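Local coordinates for protein formyltransferase (Francisella tularensis subsp. tularensis, PDB 4NV1) that belongs to the formyltransferase family and forms a dimer, each copy built on a mixed beta sheet, with dTDP-4-amino-4,6-dideoxyglucose held in a pocket, at residues 92-97 with 127-132; 222-225 with 231-234; 18-23 with 49-54; 5-10 with 78-83. One frame throughout, in Å; residues are numbered along the deposited sequence.

Interaction 1 (92-97 with 127-132); sequences NIHPGL and EIDHGD
The first torsion of His94 (chi1 173°) turns its imidazole away from the main-chain nitrogen, toward the loop 127-132, while that of Asp129 (chi1 -55°) sets its carboxylate beside its own backbone N, and the two groups meet. Asp129 approaches over a ring face rather than at a ring nitrogen: Asp129 OD1 lies 3.2 Å above the plane of the His94 ring, offset toward its rim, and the two planes are 34° apart. Asp129 OD2 passes 3.1 Å from His94 CE1. The nitrogens are near but badly aligned, with His94 ND1 3.3 Å from Asp129 OD1, and no hydrogen bond joins the pair. Across the opposite face of the imidazole sits Gly96 N, whose weak turn bond to His94 O spans 2.9 Å, so a carboxylate oxygen and a backbone nitrogen lie over opposite faces, each toward the rim. Asn92, two residues back on the strand, brings its amide almost coplanar with the carboxylate, Asn92 OD1 standing 3.7 Å from Asp129 OD1. Asn92 ND2 donates to Ser73 O and Asp129 OD2 accepts from Gly103 N, which holds the amide and the carboxylate. Arg102 grips the loop itself by bonding to the carbonyls of Ile128 and Asp129. The nearest atoms of the His94 side chain and the bound dTDP-4-amino-4,6-dideoxyglucose are about 6 Å apart. This grouping is consistent with the Asn-His-Asp constellation known from the active sites of the formyltransferase family.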
# COMPACT_ATOMS: atom_id res chain seq x y z
N ASN A 92 31.97 -11.94 -9.48
CA ASN A 92 30.57 -11.58 -9.38
C ASN A 92 30.34 -10.55 -8.29
O ASN A 92 30.86 -10.65 -7.19
CB ASN A 92 29.81 -12.84 -9.04
CG ASN A 92 28.29 -12.68 -9.17
OD1 ASN A 92 27.60 -13.50 -8.66
ND2 ASN A 92 27.80 -11.72 -9.93
N ILE A 93 29.50 -9.57 -8.60
CA ILE A 93 29.16 -8.53 -7.67
C ILE A 93 27.68 -8.80 -7.48
O ILE A 93 26.88 -8.65 -8.42
CB ILE A 93 29.49 -7.16 -8.28
CG1 ILE A 93 31.02 -7.01 -8.42
CG2 ILE A 93 28.98 -6.01 -7.42
CD1 ILE A 93 31.59 -7.22 -9.78
N HIS A 94 27.34 -9.19 -6.25
CA HIS A 94 26.10 -9.92 -5.97
C HIS A 94 25.23 -9.23 -4.89
O HIS A 94 25.72 -9.00 -3.78
CB HIS A 94 26.50 -11.33 -5.53
CG HIS A 94 25.38 -12.19 -5.04
ND1 HIS A 94 24.29 -12.53 -5.81
CD2 HIS A 94 25.22 -12.82 -3.85
CE1 HIS A 94 23.47 -13.29 -5.10
NE2 HIS A 94 24.02 -13.50 -3.91
N PRO A 95 23.94 -8.99 -5.18
CA PRO A 95 22.98 -8.44 -4.23
C PRO A 95 22.50 -9.40 -3.16
O PRO A 95 21.34 -9.29 -2.76
CB PRO A 95 21.80 -7.98 -5.10
CG PRO A 95 21.79 -8.97 -6.19
CD PRO A 95 23.23 -9.46 -6.39
N GLY A 96 23.37 -10.19 -2.57
CA GLY A 96 23.09 -10.80 -1.26
C GLY A 96 24.35 -11.13 -0.45
O GLY A 96 25.45 -10.88 -0.93
N LEU A 97 24.20 -11.56 0.80
CA LEU A 97 25.35 -11.82 1.67
C LEU A 97 25.59 -13.31 1.67
O LEU A 97 25.04 -14.03 2.48
CB LEU A 97 25.09 -11.36 3.10
CG LEU A 97 26.29 -11.12 4.02
CD1 LEU A 97 27.02 -9.82 3.80
CD2 LEU A 97 25.85 -11.07 5.46
N GLU A 127 29.68 -23.36 -9.15
CA GLU A 127 28.39 -23.22 -8.49
C GLU A 127 27.94 -21.77 -8.29
O GLU A 127 28.77 -20.87 -8.18
CB GLU A 127 28.40 -23.95 -7.14
CG GLU A 127 28.54 -25.47 -7.21
CD GLU A 127 27.73 -26.20 -6.15
OE1 GLU A 127 26.83 -25.57 -5.55
OE2 GLU A 127 27.96 -27.41 -5.91
N ILE A 128 26.63 -21.59 -8.23
CA ILE A 128 25.95 -20.30 -8.04
C ILE A 128 26.21 -19.60 -6.69
O ILE A 128 25.92 -20.11 -5.60
CB ILE A 128 24.39 -20.41 -8.25
CG1 ILE A 128 24.01 -20.78 -9.71
CG2 ILE A 128 23.63 -19.16 -7.81
CD1 ILE A 128 22.65 -20.30 -10.17
N ASP A 129 26.65 -18.34 -6.76
CA ASP A 129 26.91 -17.58 -5.54
C ASP A 129 27.72 -18.49 -4.58
O ASP A 129 27.26 -18.72 -3.48
CB ASP A 129 25.57 -17.11 -4.89
CG ASP A 129 24.64 -16.30 -5.85
OD1 ASP A 129 25.19 -15.58 -6.73
OD2 ASP A 129 23.38 -16.36 -5.71
N HIS A 130 28.91 -18.98 -4.98
CA HIS A 130 29.64 -20.01 -4.25
C HIS A 130 31.16 -19.91 -3.93
O HIS A 130 31.61 -20.57 -2.98
CB HIS A 130 29.42 -21.33 -4.99
CG HIS A 130 29.87 -22.55 -4.23
ND1 HIS A 130 31.18 -22.98 -4.20
CD2 HIS A 130 29.17 -23.42 -3.45
CE1 HIS A 130 31.27 -24.07 -3.46
NE2 HIS A 130 30.06 -24.36 -3.00
N GLY A 131 31.96 -19.19 -4.71
CA GLY A 131 33.45 -19.25 -4.55
C GLY A 131 34.04 -18.23 -3.58
O GLY A 131 33.27 -17.46 -2.97
N ASP A 132 35.37 -18.18 -3.47
CA ASP A 132 36.05 -17.17 -2.64
C ASP A 132 35.50 -15.78 -2.55
O ASP A 132 35.42 -15.04 -3.53
CB ASP A 132 37.52 -17.01 -3.06
CG ASP A 132 38.41 -18.19 -2.62
OD1 ASP A 132 37.93 -19.10 -1.89
OD2 ASP A 132 39.56 -18.21 -3.08

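Interaction 2 (222-225 with 231-234). With 0FX (dTDP-4-amino-4,6-dideoxyglucose), chain I.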
# COMPACT_ATOMS: atom_id res chain seq x y z
N ASN A 222 3.36 -9.04 -7.44
CA ASN A 222 3.87 -10.29 -6.89
C ASN A 222 2.90 -11.16 -6.13
O ASN A 222 2.54 -12.24 -6.62
CB ASN A 222 5.13 -10.02 -6.02
CG ASN A 222 6.25 -9.38 -6.81
OD1 ASN A 222 6.42 -9.67 -8.02
ND2 ASN A 222 6.97 -8.45 -6.20
N SER A 223 2.57 -10.79 -4.89
CA SER A 223 1.67 -11.63 -4.12
C SER A 223 0.23 -11.48 -4.56
O SER A 223 -0.17 -10.39 -4.95
CB SER A 223 1.80 -11.39 -2.61
OG SER A 223 1.73 -10.00 -2.45
N TYR A 224 -0.54 -12.56 -4.43
CA TYR A 224 -1.94 -12.49 -4.84
C TYR A 224 -2.79 -13.45 -4.06
O TYR A 224 -2.26 -14.34 -3.37
CB TYR A 224 -2.07 -12.67 -6.37
CG TYR A 224 -1.74 -14.05 -6.84
CD1 TYR A 224 -0.46 -14.37 -7.24
CD2 TYR A 224 -2.69 -15.05 -6.81
CE1 TYR A 224 -0.12 -15.67 -7.62
CE2 TYR A 224 -2.38 -16.34 -7.19
CZ TYR A 224 -1.09 -16.63 -7.61
OH TYR A 224 -0.79 -17.89 -8.03
N PHE A 225 -4.09 -13.18 -4.04
CA PHE A 225 -5.05 -14.21 -3.66
C PHE A 225 -6.10 -14.44 -4.74
O PHE A 225 -6.36 -13.58 -5.59
CB PHE A 225 -5.72 -13.98 -2.29
CG PHE A 225 -6.53 -12.71 -2.17
CD1 PHE A 225 -5.99 -11.59 -1.55
CD2 PHE A 225 -7.83 -12.65 -2.62
CE1 PHE A 225 -6.68 -10.41 -1.44
CE2 PHE A 225 -8.56 -11.49 -2.47
CZ PHE A 225 -8.00 -10.36 -1.89
N ASN A 231 -11.83 -14.22 -8.40
CA ASN A 231 -11.01 -13.05 -8.72
C ASN A 231 -9.58 -13.25 -8.23
O ASN A 231 -9.37 -13.91 -7.21
CB ASN A 231 -11.59 -11.78 -8.09
CG ASN A 231 -12.97 -11.52 -8.60
OD1 ASN A 231 -13.16 -11.43 -9.81
ND2 ASN A 231 -13.94 -11.43 -7.70
N LYS A 232 -8.64 -12.78 -9.05
CA LYS A 232 -7.20 -12.76 -8.75
C LYS A 232 -6.88 -11.34 -8.34
O LYS A 232 -6.93 -10.41 -9.15
CB LYS A 232 -6.36 -13.18 -9.98
CG LYS A 232 -4.84 -13.22 -9.77
CD LYS A 232 -4.12 -14.28 -10.60
CE LYS A 232 -2.89 -13.73 -11.31
NZ LYS A 232 -1.71 -14.62 -11.44
N VAL A 233 -6.56 -11.19 -7.06
CA VAL A 233 -6.25 -9.86 -6.51
C VAL A 233 -4.78 -9.76 -6.08
O VAL A 233 -4.38 -10.53 -5.20
CB VAL A 233 -7.12 -9.61 -5.25
CG1 VAL A 233 -7.06 -8.15 -4.85
CG2 VAL A 233 -8.56 -10.02 -5.53
N PHE A 234 -4.01 -8.86 -6.66
CA PHE A 234 -2.64 -8.64 -6.19
C PHE A 234 -2.63 -7.67 -5.01
O PHE A 234 -3.45 -6.76 -4.92
CB PHE A 234 -1.71 -8.09 -7.26
CG PHE A 234 -1.38 -9.06 -8.34
CD1 PHE A 234 -0.40 -10.02 -8.17
CD2 PHE A 234 -2.02 -8.98 -9.58
CE1 PHE A 234 -0.07 -10.90 -9.18
CE2 PHE A 234 -1.70 -9.87 -10.59
CZ PHE A 234 -0.72 -10.83 -10.40
O4P 0FX I . 18.58 -7.85 -10.25
P2 0FX I . 18.26 -7.34 -11.68
O3P 0FX I . 18.45 -5.94 -12.21
O1G 0FX I . 18.18 -8.53 -12.72
C1G 0FX I . 19.33 -9.24 -13.11
C2G 0FX I . 18.70 -10.30 -14.00
O2G 0FX I . 17.68 -9.74 -14.84
C3G 0FX I . 18.08 -11.42 -13.19
O3G 0FX I . 17.73 -12.39 -14.20
C4G 0FX I . 19.11 -11.90 -12.15
N4A 0FX I . 18.65 -13.04 -11.38
C5G 0FX I . 19.56 -10.78 -11.19
C6G 0FX I . 20.62 -11.27 -10.22
O5G 0FX I . 20.09 -9.73 -12.00
OPP 0FX I . 16.74 -7.00 -12.03
P 0FX I . 15.34 -7.69 -11.78
O1P 0FX I . 15.02 -8.90 -12.62
O2P 0FX I . 14.65 -6.33 -11.79
O5 0FX I . 15.18 -8.04 -10.21
C5 0FX I . 15.38 -6.98 -9.27
C4 0FX I . 14.43 -7.08 -8.09
O4 0FX I . 13.13 -6.70 -8.50
C3 0FX I . 14.27 -8.44 -7.49
O3 0FX I . 15.16 -8.67 -6.38
C2 0FX I . 12.87 -8.38 -6.87
C1 0FX I . 12.14 -7.43 -7.81
N11 0FX I . 11.22 -8.19 -8.67
C61 0FX I . 11.65 -8.64 -9.87
C51 0FX I . 10.80 -9.38 -10.66
C5A 0FX I . 11.16 -9.98 -12.01
C21 0FX I . 9.96 -8.43 -8.24
O21 0FX I . 9.50 -7.95 -7.07
N31 0FX I . 9.07 -9.08 -8.99
C41 0FX I . 9.52 -9.54 -10.19
O41 0FX I . 8.73 -10.25 -10.98
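A beta hairpin in the C-terminal dimerization region pairs strand 223-226 with the start of strand 232-242, and one end of it reaches the ligand pocket. Phe225 and Val233 form a hydrogen-bonded pair: Phe225 N to Val233 O is 2.9 Å and Val233 N to Phe225 O is 2.8 Å, the second nearly straight. Their side chains lie alongside each other, Val233 CB placed over the Phe225 ring face at 3.8 Å from its centroid in a CH-pi contact. Tyr224 and Phe234, a non-hydrogen-bonded pair, occupy the other side of the sheet, where the edge of Tyr224 is turned toward the face of Phe234 in an offset edge-to-face pair with planes at 74°. The Lys232 chain bends to bring NZ over the face of the Tyr224 ring, 4.3 Å from its centroid, a cation-pi contact. Asn222, next to Ser223, pairs with the thymine base of the ligand through both ends of its amide: N31 of the ligand donates to Asn222 OD1 at 2.9 Å (174°), and Asn222 ND2 donates to O21 of the ligand at 2.7 Å. Met215 O takes a further bond from that ND2 and thereby helps fix the amide's orientation. Val233 and Phe234 also pair with a strand of the second subunit, continuing the sheet across the interface. The amide's paired donor and acceptor thus complement the base's imide edge, while the Tyr224 ring probably helps to stabilise the Lys232 ammonium.

Interaction 3 (18-23 with 49-54); sequences DFKNII and NSEIKP
Lys20 and Glu51 cross at about a right angle, the lysine reaching out from helix 13-24 and the glutamate folding over its ammonium end. The two oxygens that receive Lys20 NZ belong to one residue. Lys20 NZ makes a salt bridge to Glu51 OE2 at 3.0 Å; OE2 receives it on its anti lone pair, away from the other carboxylate oxygen. A second bond runs from Lys20 NZ to Glu51 O at 3.1 Å; here the nitrogen lies in the carbonyl plane, on a lone pair, with a C=O...N angle of 117°. A bend in the glutamate chain at chi2 (-79°) helps to bring the carboxylate round to the ammonium that the backbone oxygen also reaches. Glu51 CB lies 3.5 Å from Lys20 NZ. The contact is at the surface, so solvent probably weakens the charge pairing, and the bond to the carbonyl adds a grip that does not depend on the carboxylate. Glu51 follows the end of helix 44-48, which probably helps to position it: Ser50 leaves the helix with positive phi in a Schellman motif, and Ser50 OG bonds to Asn49 O at 2.8 Å from above the carbonyl plane. Farther in, Ile52 packs on Tyr33, Cys35 and Ile47, and Lys20 also touches Tyr33. The salt bridge therefore spans two successive connections of an alpha/beta fold, joining the helix of the beta-alpha-beta crossover between strands 4-9 and 29-35 to the turn that leads into edge strand 53-54.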
# COMPACT_ATOMS: atom_id res chain seq x y z
N ASP A 18 27.22 2.95 -13.17
CA ASP A 18 28.23 3.10 -12.08
C ASP A 18 29.62 2.55 -12.41
O ASP A 18 30.65 3.25 -12.27
CB ASP A 18 27.69 2.52 -10.78
CG ASP A 18 26.62 3.42 -10.14
OD1 ASP A 18 26.56 4.62 -10.50
OD2 ASP A 18 25.82 2.96 -9.29
N PHE A 19 29.62 1.34 -12.95
CA PHE A 19 30.82 0.73 -13.43
C PHE A 19 31.59 1.57 -14.42
O PHE A 19 32.81 1.80 -14.24
CB PHE A 19 30.50 -0.65 -14.00
CG PHE A 19 30.40 -1.70 -12.96
CD1 PHE A 19 29.74 -1.44 -11.74
CD2 PHE A 19 31.04 -2.92 -13.14
CE1 PHE A 19 29.63 -2.40 -10.75
CE2 PHE A 19 30.91 -3.90 -12.17
CZ PHE A 19 30.23 -3.64 -10.97
N LYS A 20 30.89 2.07 -15.44
CA LYS A 20 31.52 2.90 -16.48
C LYS A 20 32.31 4.01 -15.81
O LYS A 20 33.43 4.37 -16.17
CB LYS A 20 30.46 3.58 -17.35
CG LYS A 20 29.90 2.77 -18.49
CD LYS A 20 30.70 2.93 -19.78
CE LYS A 20 29.77 2.52 -20.92
NZ LYS A 20 30.39 1.91 -22.11
N ASN A 21 31.60 4.57 -14.85
CA ASN A 21 32.12 5.62 -14.01
C ASN A 21 33.37 5.27 -13.23
O ASN A 21 34.41 5.92 -13.33
CB ASN A 21 31.04 5.95 -13.00
CG ASN A 21 30.88 7.42 -12.89
OD1 ASN A 21 31.72 8.08 -12.27
ND2 ASN A 21 29.89 7.94 -13.59
N ILE A 22 33.24 4.24 -12.41
CA ILE A 22 34.39 3.75 -11.66
C ILE A 22 35.50 3.25 -12.60
O ILE A 22 36.64 3.68 -12.45
CB ILE A 22 33.94 2.63 -10.72
CG1 ILE A 22 33.04 3.26 -9.65
CG2 ILE A 22 35.14 1.86 -10.14
CD1 ILE A 22 31.99 2.29 -9.23
N ILE A 23 35.19 2.36 -13.52
CA ILE A 23 36.22 1.75 -14.36
C ILE A 23 36.86 2.71 -15.35
O ILE A 23 38.09 2.74 -15.45
CB ILE A 23 35.74 0.52 -15.10
CG1 ILE A 23 35.31 -0.55 -14.11
CG2 ILE A 23 36.86 -0.14 -15.90
CD1 ILE A 23 34.39 -1.56 -14.77
N ASN A 49 24.48 3.10 -29.54
CA ASN A 49 25.73 3.79 -29.38
C ASN A 49 26.87 2.80 -29.17
O ASN A 49 28.03 3.18 -29.06
CB ASN A 49 25.66 4.80 -28.23
CG ASN A 49 25.05 6.11 -28.65
OD1 ASN A 49 25.10 6.47 -29.82
ND2 ASN A 49 24.46 6.84 -27.71
N SER A 50 26.56 1.51 -29.14
CA SER A 50 27.55 0.51 -28.69
C SER A 50 28.36 0.96 -27.43
O SER A 50 29.57 1.07 -27.44
CB SER A 50 28.41 0.06 -29.88
OG SER A 50 28.70 1.11 -30.80
N GLU A 51 27.67 1.31 -26.35
CA GLU A 51 28.28 1.36 -25.03
C GLU A 51 28.16 -0.05 -24.47
O GLU A 51 28.74 -0.32 -23.42
CB GLU A 51 27.52 2.31 -24.10
CG GLU A 51 27.37 3.75 -24.56
CD GLU A 51 28.60 4.64 -24.37
OE1 GLU A 51 28.58 5.72 -24.99
OE2 GLU A 51 29.57 4.30 -23.64
N ILE A 52 27.34 -0.89 -25.11
CA ILE A 52 27.16 -2.28 -24.73
C ILE A 52 26.73 -3.19 -25.89
O ILE A 52 26.32 -2.72 -26.94
CB ILE A 52 26.20 -2.37 -23.54
CG1 ILE A 52 26.45 -3.62 -22.69
CG2 ILE A 52 24.75 -2.38 -24.00
CD1 ILE A 52 25.75 -3.60 -21.34
N LYS A 53 26.85 -4.51 -25.73
CA LYS A 53 26.55 -5.43 -26.80
C LYS A 53 26.00 -6.73 -26.27
O LYS A 53 26.66 -7.35 -25.44
CB LYS A 53 27.88 -5.73 -27.53
CG LYS A 53 27.82 -5.51 -29.03
CD LYS A 53 29.17 -5.17 -29.64
CE LYS A 53 30.08 -6.40 -29.70
NZ LYS A 53 31.08 -6.25 -30.80
N PRO A 54 24.82 -7.18 -26.74
CA PRO A 54 24.25 -8.48 -26.42
C PRO A 54 25.21 -9.62 -26.63
O PRO A 54 26.12 -9.49 -27.43
CB PRO A 54 23.13 -8.65 -27.46
CG PRO A 54 23.00 -7.35 -28.15
CD PRO A 54 23.86 -6.33 -27.47

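Interaction 4 (5-10 with 78-83); sequences KIFVVT and QLFPAK
Phe80 brings the far end of its ring against Phe7 and Val9, two residues whose side chains leave strand 4-9 on the same side. Phe7 CE2 meets Phe80 CE2 at 3.8 Å, and Val9 CG2 meets Phe80 CZ at 3.6 Å, so neighbouring atoms of one ring touch both strand residues. The phenyl groups slide past each other from opposite directions; with centroids 5.8 Å apart and planes at 32°, they form an oblique pair. Val9 CG2 also lies at the edge of the Phe7 ring, in its plane. Phe7 points there from a torsion that places CG between its backbone N and carbonyl carbon (chi1 74°). In the next shell Tyr68 meets the Phe7 ring edge-to-face and Phe34 packs on it, while Phe80 is backed by Ser73 and Met124. The loop carrying Phe80 is tethered on its N-terminal side by Gln78, whose amide bonds to Met57 N and Ile55 O, and on the other side Pro81 takes the N-cap position of helix 82-87. Val8, directed away from Phe80, packs instead on Phe19 and Ile23 of helix 13-24. No hydrogen bond crosses between 5-10 and 78-83: the attachment of this loop to strand 4-9 rests here on dispersion and the burial of apolar carbon, while Gln78 at its flank contributes polar anchoring.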
# COMPACT_ATOMS: atom_id res chain seq x y z
N LYS A 5 42.71 -6.00 -19.76
CA LYS A 5 41.61 -6.05 -20.69
C LYS A 5 40.49 -6.75 -19.95
O LYS A 5 40.68 -7.86 -19.47
CB LYS A 5 41.93 -6.86 -21.95
CG LYS A 5 42.55 -6.05 -23.10
CD LYS A 5 41.89 -6.27 -24.47
CE LYS A 5 40.51 -5.61 -24.62
NZ LYS A 5 39.83 -6.06 -25.87
N ILE A 6 39.32 -6.13 -19.94
CA ILE A 6 38.23 -6.49 -19.05
C ILE A 6 36.91 -6.62 -19.78
O ILE A 6 36.57 -5.76 -20.63
CB ILE A 6 38.10 -5.40 -17.97
CG1 ILE A 6 39.43 -5.30 -17.21
CG2 ILE A 6 36.98 -5.73 -16.99
CD1 ILE A 6 39.54 -4.08 -16.34
N PHE A 7 36.14 -7.63 -19.41
CA PHE A 7 34.73 -7.65 -19.79
C PHE A 7 33.81 -7.59 -18.56
O PHE A 7 34.08 -8.17 -17.49
CB PHE A 7 34.39 -8.81 -20.72
CG PHE A 7 34.34 -10.15 -20.07
CD1 PHE A 7 35.49 -10.92 -19.90
CD2 PHE A 7 33.14 -10.69 -19.66
CE1 PHE A 7 35.48 -12.17 -19.32
CE2 PHE A 7 33.11 -11.94 -19.06
CZ PHE A 7 34.27 -12.69 -18.90
N VAL A 8 32.68 -6.93 -18.76
CA VAL A 8 31.68 -6.69 -17.75
C VAL A 8 30.36 -7.04 -18.37
O VAL A 8 29.98 -6.41 -19.34
CB VAL A 8 31.70 -5.22 -17.39
CG1 VAL A 8 30.49 -4.79 -16.55
CG2 VAL A 8 33.01 -4.90 -16.73
N VAL A 9 29.73 -8.05 -17.82
CA VAL A 9 28.38 -8.44 -18.12
C VAL A 9 27.32 -7.96 -17.11
O VAL A 9 27.42 -8.24 -15.90
CB VAL A 9 28.33 -9.93 -18.15
CG1 VAL A 9 27.05 -10.36 -18.82
CG2 VAL A 9 29.57 -10.46 -18.85
N THR A 10 26.36 -7.18 -17.59
CA THR A 10 25.23 -6.72 -16.79
C THR A 10 23.96 -6.48 -17.60
O THR A 10 24.05 -6.05 -18.77
CB THR A 10 25.51 -5.38 -16.12
OG1 THR A 10 24.44 -5.06 -15.22
CG2 THR A 10 25.68 -4.28 -17.13
N GLN A 78 22.47 -13.77 -17.09
CA GLN A 78 23.01 -15.09 -17.52
C GLN A 78 24.18 -15.61 -16.69
O GLN A 78 24.96 -14.81 -16.18
CB GLN A 78 23.54 -15.03 -18.96
CG GLN A 78 22.87 -14.03 -19.88
CD GLN A 78 23.40 -13.99 -21.30
OE1 GLN A 78 23.66 -15.03 -21.93
NE2 GLN A 78 23.58 -12.79 -21.81
N LEU A 79 24.31 -16.93 -16.65
CA LEU A 79 25.43 -17.60 -15.99
C LEU A 79 26.56 -17.97 -16.95
O LEU A 79 26.34 -18.40 -18.10
CB LEU A 79 24.95 -18.90 -15.38
CG LEU A 79 23.69 -18.69 -14.52
CD1 LEU A 79 22.94 -20.01 -14.38
CD2 LEU A 79 24.08 -18.06 -13.18
N PHE A 80 27.78 -17.82 -16.42
CA PHE A 80 29.00 -17.89 -17.18
C PHE A 80 29.30 -19.38 -17.29
O PHE A 80 29.12 -20.12 -16.33
CB PHE A 80 30.17 -17.20 -16.44
CG PHE A 80 30.21 -15.69 -16.48
CD1 PHE A 80 29.11 -14.89 -16.69
CD2 PHE A 80 31.40 -15.07 -16.20
CE1 PHE A 80 29.21 -13.50 -16.68
CE2 PHE A 80 31.51 -13.71 -16.16
CZ PHE A 80 30.41 -12.91 -16.42
N PRO A 81 29.74 -19.83 -18.47
CA PRO A 81 30.17 -21.22 -18.66
C PRO A 81 31.32 -21.66 -17.77
O PRO A 81 32.10 -20.84 -17.34
CB PRO A 81 30.63 -21.25 -20.12
CG PRO A 81 29.77 -20.22 -20.77
CD PRO A 81 29.40 -19.18 -19.75
N ALA A 82 31.44 -22.96 -17.52
CA ALA A 82 32.42 -23.42 -16.55
C ALA A 82 33.83 -23.10 -16.98
O ALA A 82 34.63 -22.68 -16.18
CB ALA A 82 32.27 -24.91 -16.28
N LYS A 83 34.14 -23.27 -18.26
CA LYS A 83 35.53 -23.23 -18.69
C LYS A 83 35.94 -21.78 -18.83
O LYS A 83 37.12 -21.43 -18.70
CB LYS A 83 35.66 -23.95 -20.04
CG LYS A 83 34.62 -25.04 -20.23
CD LYS A 83 35.13 -26.19 -21.07
CE LYS A 83 34.52 -27.52 -20.62
NZ LYS A 83 35.11 -28.64 -21.40

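Overall arrangement
From the N terminus, strand 4-9 opens interaction 4, and helix 13-24 then opens interaction 3, which closes at 49-54 and so nests inside the long loop that interaction 4 completes at 78-83. The two also touch where Ile52 packs against the backbone oxygen of Thr10. Helix 82-87 leads directly into strand 89-94, where interaction 1 begins; it closes at 127-132, after helix 106-113 and strand 117-123. Ile93 reaches Phe19 and Ile128 reaches Leu79, so these three contacts gather round one mixed sheet. Interaction 2 follows in series as a short hairpin in the dimerization region, its centre about 32 Å from that of interaction 1. The ligand lies between those two.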